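Local coordinates for protein flavin adenine dinucleotide synthase (Saccharomyces cerevisiae, PDB 2WSI) that catalyses the transfer of an adenylyl group from ATP to FMN, forming the coenzyme FAD and releasing diphosphate, at residues A28-A33 and L199-S204. Numbering follows the deposited sequence.
Sequences ASTQEA and LTNIWS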
loop_
_atom_site.group_PDB
_atom_site.type_symbol
_atom_site.label_atom_id
_atom_site.label_comp_id
_atom_site.label_asym_id
_atom_site.label_seq_id
_atom_site.Cartn_x
_atom_site.Cartn_y
_atom_site.Cartn_z
ATOM N N ALA A 28 -2.109 3.513 -19.159
ATOM C CA ALA A 28 -0.759 3.351 -19.726
ATOM C C ALA A 28 0.308 3.849 -18.747
ATOM O O ALA A 28 1.368 3.257 -18.615
ATOM C CB ALA A 28 -0.640 4.092 -21.071
ATOM N N SER A 29 0.025 4.966 -18.089
ATOM C CA SER A 29 0.920 5.491 -17.072
ATOM C C SER A 29 1.124 4.473 -15.931
ATOM O O SER A 29 2.221 4.310 -15.412
ATOM C CB SER A 29 0.314 6.749 -16.484
ATOM O OG SER A 29 1.040 7.152 -15.364
ATOM N N THR A 30 0.044 3.827 -15.538
ATOM C CA THR A 30 0.082 2.888 -14.407
ATOM C C THR A 30 0.789 1.590 -14.809
ATOM O O THR A 30 1.485 0.976 -14.008
ATOM C CB THR A 30 -1.330 2.618 -13.899
ATOM O OG1 THR A 30 -1.955 3.867 -13.535
ATOM C CG2 THR A 30 -1.297 1.655 -12.648
ATOM N N GLN A 31 0.659 1.199 -16.068
ATOM C CA GLN A 31 1.392 0.040 -16.568
ATOM C C GLN A 31 2.874 0.316 -16.522
ATOM O O GLN A 31 3.648 -0.545 -16.111
ATOM C CB GLN A 31 0.943 -0.323 -17.983
ATOM C CG GLN A 31 -0.464 -0.933 -17.999
ATOM C CD GLN A 31 -1.025 -1.067 -19.411
ATOM O OE1 GLN A 31 -0.657 -0.307 -20.308
ATOM N NE2 GLN A 31 -1.921 -2.024 -19.603
ATOM N N GLU A 32 3.273 1.526 -16.901
ATOM C CA GLU A 32 4.672 1.901 -16.787
ATOM C C GLU A 32 5.164 1.952 -15.330
ATOM O O GLU A 32 6.301 1.554 -15.048
ATOM C CB GLU A 32 4.939 3.267 -17.404
ATOM C CG GLU A 32 6.380 3.715 -17.194
ATOM C CD GLU A 32 6.665 5.094 -17.777
ATOM O OE1 GLU A 32 6.203 6.097 -17.182
ATOM O OE2 GLU A 32 7.362 5.177 -18.822
ATOM N N ALA A 33 4.359 2.504 -14.425
ATOM C CA ALA A 33 4.776 2.566 -13.018
ATOM C C ALA A 33 4.955 1.143 -12.446
ATOM O O ALA A 33 5.846 0.890 -11.606
ATOM C CB ALA A 33 3.761 3.344 -12.210
ATOM N N LEU A 199 -1.047 9.667 -7.640
ATOM C CA LEU A 199 -2.304 9.316 -6.985
ATOM C C LEU A 199 -3.232 8.582 -7.957
ATOM O O LEU A 199 -3.915 7.627 -7.593
ATOM C CB LEU A 199 -2.960 10.574 -6.425
ATOM C CG LEU A 199 -4.284 10.368 -5.694
ATOM C CD1 LEU A 199 -4.143 9.285 -4.601
ATOM C CD2 LEU A 199 -4.747 11.724 -5.096
ATOM N N THR A 200 -3.245 9.001 -9.213
ATOM C CA THR A 200 -4.110 8.325 -10.179
ATOM C C THR A 200 -3.662 6.874 -10.416
ATOM O O THR A 200 -4.500 5.999 -10.639
ATOM C CB THR A 200 -4.168 9.080 -11.554
ATOM O OG1 THR A 200 -2.861 9.154 -12.114
ATOM C CG2 THR A 200 -4.678 10.494 -11.361
ATOM N N ASN A 201 -2.353 6.631 -10.410
ATOM C CA ASN A 201 -1.852 5.272 -10.597
ATOM C C ASN A 201 -2.302 4.410 -9.414
ATOM O O ASN A 201 -2.701 3.267 -9.597
ATOM C CB ASN A 201 -0.339 5.225 -10.635
ATOM C CG ASN A 201 0.274 6.028 -11.785
ATOM O OD1 ASN A 201 -0.146 5.990 -12.954
ATOM N ND2 ASN A 201 1.308 6.733 -11.445
ATOM N N ILE A 202 -2.256 4.982 -8.215
ATOM C CA ILE A 202 -2.576 4.218 -7.012
ATOM C C ILE A 202 -4.044 3.751 -7.093
ATOM O O ILE A 202 -4.335 2.558 -6.987
ATOM C CB ILE A 202 -2.312 5.052 -5.744
ATOM C CG1 ILE A 202 -0.790 5.244 -5.541
ATOM C CG2 ILE A 202 -2.958 4.360 -4.520
ATOM C CD1 ILE A 202 -0.040 3.893 -5.211
ATOM N N TRP A 203 -4.970 4.678 -7.335
ATOM C CA TRP A 203 -6.378 4.296 -7.365
ATOM C C TRP A 203 -6.692 3.371 -8.547
ATOM O O TRP A 203 -7.482 2.435 -8.418
ATOM C CB TRP A 203 -7.301 5.509 -7.479
ATOM C CG TRP A 203 -7.352 6.459 -6.314
ATOM C CD1 TRP A 203 -7.225 7.814 -6.377
ATOM C CD2 TRP A 203 -7.598 6.145 -4.929
ATOM N NE1 TRP A 203 -7.365 8.363 -5.114
ATOM C CE2 TRP A 203 -7.597 7.364 -4.216
ATOM C CE3 TRP A 203 -7.829 4.963 -4.230
ATOM C CZ2 TRP A 203 -7.804 7.426 -2.832
ATOM C CZ3 TRP A 203 -8.030 5.034 -2.833
ATOM C CH2 TRP A 203 -7.999 6.248 -2.166
ATOM N N SER A 204 -6.114 3.655 -9.707
ATOM C CA SER A 204 -6.421 2.846 -10.876
ATOM C C SER A 204 -6.036 1.396 -10.609
ATOM O O SER A 204 -6.814 0.494 -10.894
ATOM C CB SER A 204 -5.686 3.325 -12.122
ATOM O OG SER A 204 -5.901 2.399 -13.163
HETATM O O HOH W 1 -1.425 9.392 -14.458
#
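With CG anti to its own carbonyl carbon (chi1 -61°), Asn201 puts that atom close to Ser29 and Thr30, while Thr30 holds OG1 beside its own backbone N (chi1 -57°), where that hydroxyl faces Asn201. The two side chains of Thr30 and Asn201 slide past each other in opposite directions: Thr30 OG1 lies 3.3 Å from Asn201 CA, and the amide carbon CG of Asn201 lies 3.6 Å from Thr30 OG1 and 3.8 Å from Ser29 OG. Small, beta-branched threonine suits this spot, since its methyl CG2 packs 3.7 Å from Asn201 O while its hydroxyl bonds back to Ile26 O within helix 25-45. The segments 28-33 and 199-204 cross nearly at right angles (88°), with the CA atoms of Thr30 and Asn201 4.9 Å apart. Ser204 brings CB to 4.0 Å from Thr30 OG1, while its hydroxyl is hydrogen-bonded to Glu250 and to Tyr17 of helix 3-18. Beside partly exposed Ser29 a water donates to Thr200 OG1 (2.8 Å), which is also hydrogen-bonded to Asp198, and makes a long, weak bond to Ser29 OG. An alanine in place of Asn201 would probably leave a gap beside Ser29 and Thr30 and deprive their hydroxyls of a polar neighbour. Away from the FAD site, the contact joins helix 25-45 to helix 199-209, the latter within the PAPS reductase family region, through a small interface of about 200 Å² in which hydroxyls and an amide, with a water at one edge, do most of the meeting.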